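Local coordinates for protein chemotactic transducer PctC (PDB 5LTV) that senses amino-acid-type ligands, gamma-aminobutyrate among them, through its Cache ligand-binding domain and probably relays their binding to the chemotaxis machinery as a transmembrane chemoreceptor, at residues 43-48 with 176-181; 241-246 with 251-256. One frame throughout, in Å; residues are numbered along the deposited sequence. Where two conformers were deposited one is given.

Contact 1: residues 43-48 with 176-181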
loop_
_atom_site.group_PDB
_atom_site.type_symbol
_atom_site.label_atom_id
_atom_site.label_comp_id
_atom_site.label_asym_id
_atom_site.label_seq_id
_atom_site.Cartn_x
_atom_site.Cartn_y
_atom_site.Cartn_z
ATOM N N THR A 43 -10.867 13.900 -9.342
ATOM C CA THR A 43 -9.616 14.599 -9.104
ATOM C C THR A 43 -9.382 14.805 -7.613
ATOM O O THR A 43 -8.314 14.466 -7.089
ATOM C CB THR A 43 -9.641 15.936 -9.839
ATOM O OG1 THR A 43 -9.583 15.692 -11.246
ATOM C CG2 THR A 43 -8.472 16.797 -9.446
ATOM N N LEU A 44 -10.378 15.347 -6.916
ATOM C CA LEU A 44 -10.242 15.563 -5.486
ATOM C C LEU A 44 -10.138 14.247 -4.725
ATOM O O LEU A 44 -9.527 14.208 -3.655
ATOM C CB LEU A 44 -11.428 16.377 -4.971
ATOM C CG LEU A 44 -11.480 17.821 -5.481
ATOM C CD1 LEU A 44 -12.713 18.562 -4.939
ATOM C CD2 LEU A 44 -10.188 18.575 -5.172
ATOM N N THR A 45 -10.766 13.173 -5.232
ATOM C CA THR A 45 -10.690 11.883 -4.541
ATOM C C THR A 45 -9.296 11.298 -4.672
ATOM O O THR A 45 -8.740 10.781 -3.698
ATOM C CB THR A 45 -11.736 10.913 -5.091
ATOM O OG1 THR A 45 -13.029 11.476 -4.896
ATOM C CG2 THR A 45 -11.699 9.606 -4.360
ATOM N N ALA A 46 -8.692 11.459 -5.856
ATOM C CA ALA A 46 -7.345 10.972 -6.097
ATOM C C ALA A 46 -6.321 11.769 -5.307
ATOM O O ALA A 46 -5.394 11.198 -4.724
ATOM C CB ALA A 46 -7.022 11.034 -7.587
ATOM N N SER A 47 -6.460 13.085 -5.279
ATOM C CA SER A 47 -5.450 13.839 -4.561
ATOM C C SER A 47 -5.572 13.611 -3.055
ATOM O O SER A 47 -4.576 13.750 -2.337
ATOM C CB SER A 47 -5.532 15.326 -4.939
ATOM O OG SER A 47 -6.812 15.853 -4.626
ATOM N N ASN A 48 -6.747 13.193 -2.573
ATOM C CA ASN A 48 -6.882 12.849 -1.161
ATOM C C ASN A 48 -6.156 11.541 -0.837
ATOM O O ASN A 48 -5.305 11.489 0.058
ATOM C CB ASN A 48 -8.352 12.741 -0.770
ATOM C CG ASN A 48 -8.540 12.697 0.743
ATOM O OD1 ASN A 48 -7.912 13.456 1.474
ATOM N ND2 ASN A 48 -9.358 11.799 1.210
ATOM N N ALA A 176 -12.076 3.083 3.328
ATOM C CA ALA A 176 -12.780 4.150 4.035
ATOM C C ALA A 176 -12.335 5.540 3.575
ATOM O O ALA A 176 -13.177 6.403 3.303
ATOM C CB ALA A 176 -12.557 4.003 5.530
ATOM N N ILE A 177 -11.011 5.792 3.524
ATOM C CA ILE A 177 -10.512 7.083 3.034
ATOM C C ILE A 177 -11.091 7.391 1.660
ATOM O O ILE A 177 -11.550 8.503 1.403
ATOM C CB ILE A 177 -8.973 7.113 2.971
ATOM C CG1 ILE A 177 -8.328 6.646 4.266
ATOM C CG2 ILE A 177 -8.505 8.533 2.636
ATOM C CD1 ILE A 177 -8.379 7.680 5.347
ATOM N N LEU A 178 -11.055 6.400 0.755
ATOM C CA LEU A 178 -11.502 6.572 -0.627
ATOM C C LEU A 178 -12.975 6.951 -0.713
ATOM O O LEU A 178 -13.350 7.808 -1.524
ATOM C CB LEU A 178 -11.248 5.285 -1.404
ATOM C CG LEU A 178 -11.044 5.450 -2.889
ATOM C CD1 LEU A 178 -9.713 6.156 -3.185
ATOM C CD2 LEU A 178 -11.086 4.089 -3.526
ATOM N N ASN A 179 -13.821 6.320 0.107
ATOM C CA ASN A 179 -15.272 6.514 0.107
ATOM C C ASN A 179 -15.751 7.423 1.233
ATOM O O ASN A 179 -16.785 7.146 1.865
ATOM C CB ASN A 179 -15.978 5.169 0.189
ATOM C CG ASN A 179 -15.907 4.413 -1.109
ATOM O OD1 ASN A 179 -16.774 4.561 -1.971
ATOM N ND2 ASN A 179 -14.854 3.616 -1.275
ATOM N N SER A 180 -15.058 8.538 1.489
ATOM C CA SER A 180 -15.476 9.385 2.603
ATOM C C SER A 180 -16.775 10.144 2.332
ATOM O O SER A 180 -17.304 10.768 3.258
ATOM C CB SER A 180 -14.350 10.353 2.997
ATOM O OG SER A 180 -13.882 11.113 1.893
ATOM N N LEU A 181 -17.313 10.093 1.114
ATOM C CA LEU A 181 -18.605 10.711 0.821
ATOM C C LEU A 181 -19.718 9.699 0.632
ATOM O O LEU A 181 -20.104 9.409 -0.495
ATOM C CB LEU A 181 -18.508 11.580 -0.420
ATOM C CG LEU A 181 -18.466 13.075 -0.132
ATOM C CD1 LEU A 181 -18.360 13.822 -1.457
ATOM C CD2 LEU A 181 -19.690 13.528 0.694
#
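Thr45, on the long helix 34-68, meets Leu178 at the end of the short helix 171-178, and one turn further on Asn48 meets Ile177. Thr45 can be followed outward atom by atom. Its CB branches into a polar and an apolar arm. OG1 turns back along its own helix and hydrogen-bonds to the carbonyl of Ile41, the usual way for a helical threonine to satisfy its hydroxyl. That leaves CG2, set anti to the backbone N (the OG1 torsion chi1 is -60°), to face the other segment. This methyl lies 3.7 Å from Leu178 O and 4.2 Å from Leu178 CD1, where the two side chains cross at about a right angle.

Leu178 starts out away from helix 34-68, yet its branched end returns far enough for CD1 to reach the threonine methyl. It is a buried residue that also packs on Ile49 and Val253, so a branched apolar side chain suits a position shared by helix and sheet. Asn48 has CG anti to its backbone N, chi1 -167°, which brings ND2 of its amide within 3.7 Å of Ile177 CG2, and the two side chains again cross at about a right angle. Ile177 also touches Ile49 and Trp52, while the exposed residue Asn48, with its polar amide, suits the outer margin of the contact.

No hydrogen bond or salt bridge joins the two segments; what meets is methyl against carbonyl, methyl against methyl and amide against methyl. With about 166 Å² of surface buried, counting both segments, the chemistry implies a small, weakly directional van der Waals contact, in which the end of helix 171-178 rests against 43-48 with no polar bond between these two segments.

Contact 2: residues 241-246 with 251-256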
loop_
_atom_site.group_PDB
_atom_site.type_symbol
_atom_site.label_atom_id
_atom_site.label_comp_id
_atom_site.label_asym_id
_atom_site.label_seq_id
_atom_site.Cartn_x
_atom_site.Cartn_y
_atom_site.Cartn_z
ATOM N N THR A 241 -9.714 8.315 -12.814
ATOM C CA THR A 241 -8.798 9.408 -12.498
ATOM C C THR A 241 -7.503 8.834 -11.945
ATOM O O THR A 241 -7.532 8.129 -10.916
ATOM C CB THR A 241 -9.406 10.352 -11.472
ATOM O OG1 THR A 241 -10.699 10.791 -11.940
ATOM C CG2 THR A 241 -8.455 11.536 -11.230
ATOM N N PRO A 242 -6.362 9.116 -12.557
ATOM C CA PRO A 242 -5.099 8.582 -12.037
ATOM C C PRO A 242 -4.737 9.168 -10.682
ATOM O O PRO A 242 -5.052 10.315 -10.364
ATOM C CB PRO A 242 -4.071 8.976 -13.109
ATOM C CG PRO A 242 -4.703 10.085 -13.879
ATOM C CD PRO A 242 -6.183 9.851 -13.825
ATOM N N VAL A 243 -4.097 8.341 -9.865
ATOM C CA VAL A 243 -3.492 8.801 -8.623
ATOM C C VAL A 243 -2.057 9.198 -8.919
ATOM O O VAL A 243 -1.263 8.388 -9.413
ATOM C CB VAL A 243 -3.540 7.730 -7.530
ATOM C CG1 VAL A 243 -3.045 8.351 -6.244
ATOM C CG2 VAL A 243 -4.957 7.201 -7.371
ATOM N N LYS A 244 -1.730 10.454 -8.638
ATOM C CA LYS A 244 -0.389 10.957 -8.854
ATOM C C LYS A 244 0.486 10.619 -7.653
ATOM O O LYS A 244 -0.005 10.371 -6.547
ATOM C CB LYS A 244 -0.415 12.471 -9.070
ATOM C CG LYS A 244 -1.393 12.972 -10.149
ATOM C CD LYS A 244 -1.377 14.507 -10.242
ATOM C CE LYS A 244 -0.072 15.009 -10.856
ATOM N NZ LYS A 244 0.383 16.321 -10.285
ATOM N N GLY A 245 1.799 10.597 -7.889
ATOM C CA GLY A 245 2.783 10.488 -6.833
ATOM C C GLY A 245 3.101 9.091 -6.342
ATOM O O GLY A 245 3.896 8.958 -5.404
ATOM N N LEU A 246 2.524 8.049 -6.935
ATOM C CA LEU A 246 2.782 6.727 -6.373
ATOM C C LEU A 246 3.933 6.050 -7.087
ATOM O O LEU A 246 3.939 6.001 -8.320
ATOM C CB LEU A 246 1.551 5.846 -6.456
ATOM C CG LEU A 246 0.265 6.476 -5.886
ATOM C CD1 LEU A 246 -0.882 5.488 -5.904
ATOM C CD2 LEU A 246 0.531 7.066 -4.514
ATOM N N TRP A 251 -2.207 3.714 -10.757
ATOM C CA TRP A 251 -3.442 3.275 -10.165
ATOM C C TRP A 251 -4.479 4.367 -10.334
ATOM O O TRP A 251 -4.152 5.554 -10.369
ATOM C CB TRP A 251 -3.281 2.944 -8.690
ATOM C CG TRP A 251 -2.430 1.789 -8.406
ATOM C CD1 TRP A 251 -1.973 0.872 -9.261
ATOM C CD2 TRP A 251 -1.972 1.366 -7.098
ATOM N NE1 TRP A 251 -1.215 -0.098 -8.609
ATOM C CE2 TRP A 251 -1.220 0.190 -7.261
ATOM C CE3 TRP A 251 -2.131 1.871 -5.812
ATOM C CZ2 TRP A 251 -0.615 -0.499 -6.189
ATOM C CZ3 TRP A 251 -1.521 1.182 -4.735
ATOM C CH2 TRP A 251 -0.789 0.013 -4.939
ATOM N N TYR A 252 -5.727 3.945 -10.475
ATOM C CA TYR A 252 -6.800 4.870 -10.784
ATOM C C TYR A 252 -7.864 4.800 -9.709
ATOM O O TYR A 252 -8.140 3.717 -9.162
ATOM C CB TYR A 252 -7.454 4.549 -12.132
ATOM C CG TYR A 252 -6.563 4.726 -13.331
ATOM C CD1 TYR A 252 -5.692 3.728 -13.703
ATOM C CD2 TYR A 252 -6.631 5.879 -14.117
ATOM C CE1 TYR A 252 -4.869 3.868 -14.814
ATOM C CE2 TYR A 252 -5.831 6.031 -15.242
ATOM C CZ TYR A 252 -4.938 5.007 -15.582
ATOM O OH TYR A 252 -4.111 5.085 -16.683
ATOM N N VAL A 253 -8.421 5.971 -9.404
ATOM C CA VAL A 253 -9.696 6.083 -8.712
ATOM C C VAL A 253 -10.806 5.862 -9.726
ATOM O O VAL A 253 -10.878 6.558 -10.752
ATOM C CB VAL A 253 -9.839 7.450 -8.033
ATOM C CG1 VAL A 253 -11.263 7.633 -7.517
ATOM C CG2 VAL A 253 -8.847 7.575 -6.907
ATOM N N ALA A 254 -11.660 4.883 -9.461
ATOM C CA ALA A 254 -12.846 4.644 -10.279
ATOM C C ALA A 254 -14.062 5.131 -9.510
ATOM O O ALA A 254 -14.243 4.745 -8.347
ATOM C CB ALA A 254 -13.002 3.159 -10.637
ATOM N N LEU A 255 -14.869 5.992 -10.139
ATOM C CA LEU A 255 -16.132 6.455 -9.576
ATOM C C LEU A 255 -17.284 5.839 -10.355
ATOM O O LEU A 255 -17.298 5.888 -11.592
ATOM C CB LEU A 255 -16.269 7.973 -9.636
ATOM C CG LEU A 255 -15.265 8.839 -8.914
ATOM C CD1 LEU A 255 -15.581 10.315 -9.099
ATOM C CD2 LEU A 255 -15.269 8.484 -7.460
ATOM N N VAL A 256 -18.262 5.295 -9.634
ATOM C CA VAL A 256 -19.420 4.664 -10.243
ATOM C C VAL A 256 -20.645 5.455 -9.808
ATOM O O VAL A 256 -20.902 5.586 -8.609
ATOM C CB VAL A 256 -19.540 3.187 -9.836
ATOM C CG1 VAL A 256 -20.711 2.463 -10.572
ATOM C CG2 VAL A 256 -18.173 2.446 -10.001
HETATM O O HOH W 1 -12.519 9.165 -11.188
HETATM O O HOH W 2 -0.748 5.766 -9.642
#
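Thr241 and Val253 form an antiparallel hydrogen-bonded pair: Thr241 N donates to Val253 O at 2.9 Å, and Val253 N returns a bond to Thr241 O at 2.8 Å. A third bond, from Val243 N to Trp251 O at 2.8 Å, is nearly straight, with 170° at the hydrogen. Between them lies the non-hydrogen-bonded pair Pro242 and Tyr252, a place where proline's missing N-H costs no bond across to Tyr252. Water 1 links Thr241 OG1 to Val253 O, and water 2 joins Trp251 N to Val243 O.

Packing extends outward from this ladder. On the face that carries Pro242 and Tyr252, the pyrrolidine lies obliquely against the Tyr252 ring, its CD 4.0 Å from Tyr252 CD2. On the side of Val253, Val243 places CG2 beside its own backbone N (CG1 torsion chi1 -173°), and this methyl meets Val253 CG2 at 3.9 Å; beta-branched valines suit extended backbone. Further along the chain, Leu246 CD1 approaches Trp251 CE3 at 3.8 Å.

The hairpin of strands 237-242 and 251-256 sits within a five-stranded antiparallel sheet. Strand 188-193 borders 251-256 on its other edge, pairing Tyr252 with Val192, while helix 34-68 packs on Thr241 through Ala46 and on Val253 through Thr45.

In the fold
The centres of contacts 1 and 2 lie about 10 Å apart, and helix 34-68 connects them. Contact 1 joins that helix to helix 171-178; contact 2 is the C-terminal hairpin of the second five-stranded sheet. They touch directly: Ala46 CB packs 3.5 Å from Pro242 O, and Thr43 N lies 3.9 Å from Thr241 CG2. In sequence, both segments of contact 1 precede the hairpin. Two antiparallel sheets flanked by one long N-terminal helix are an arrangement consistent with a double Cache domain. Both contacts belong to the module that does not hold gamma-aminobutyrate; the ligand's pocket is built largely around the other sheet.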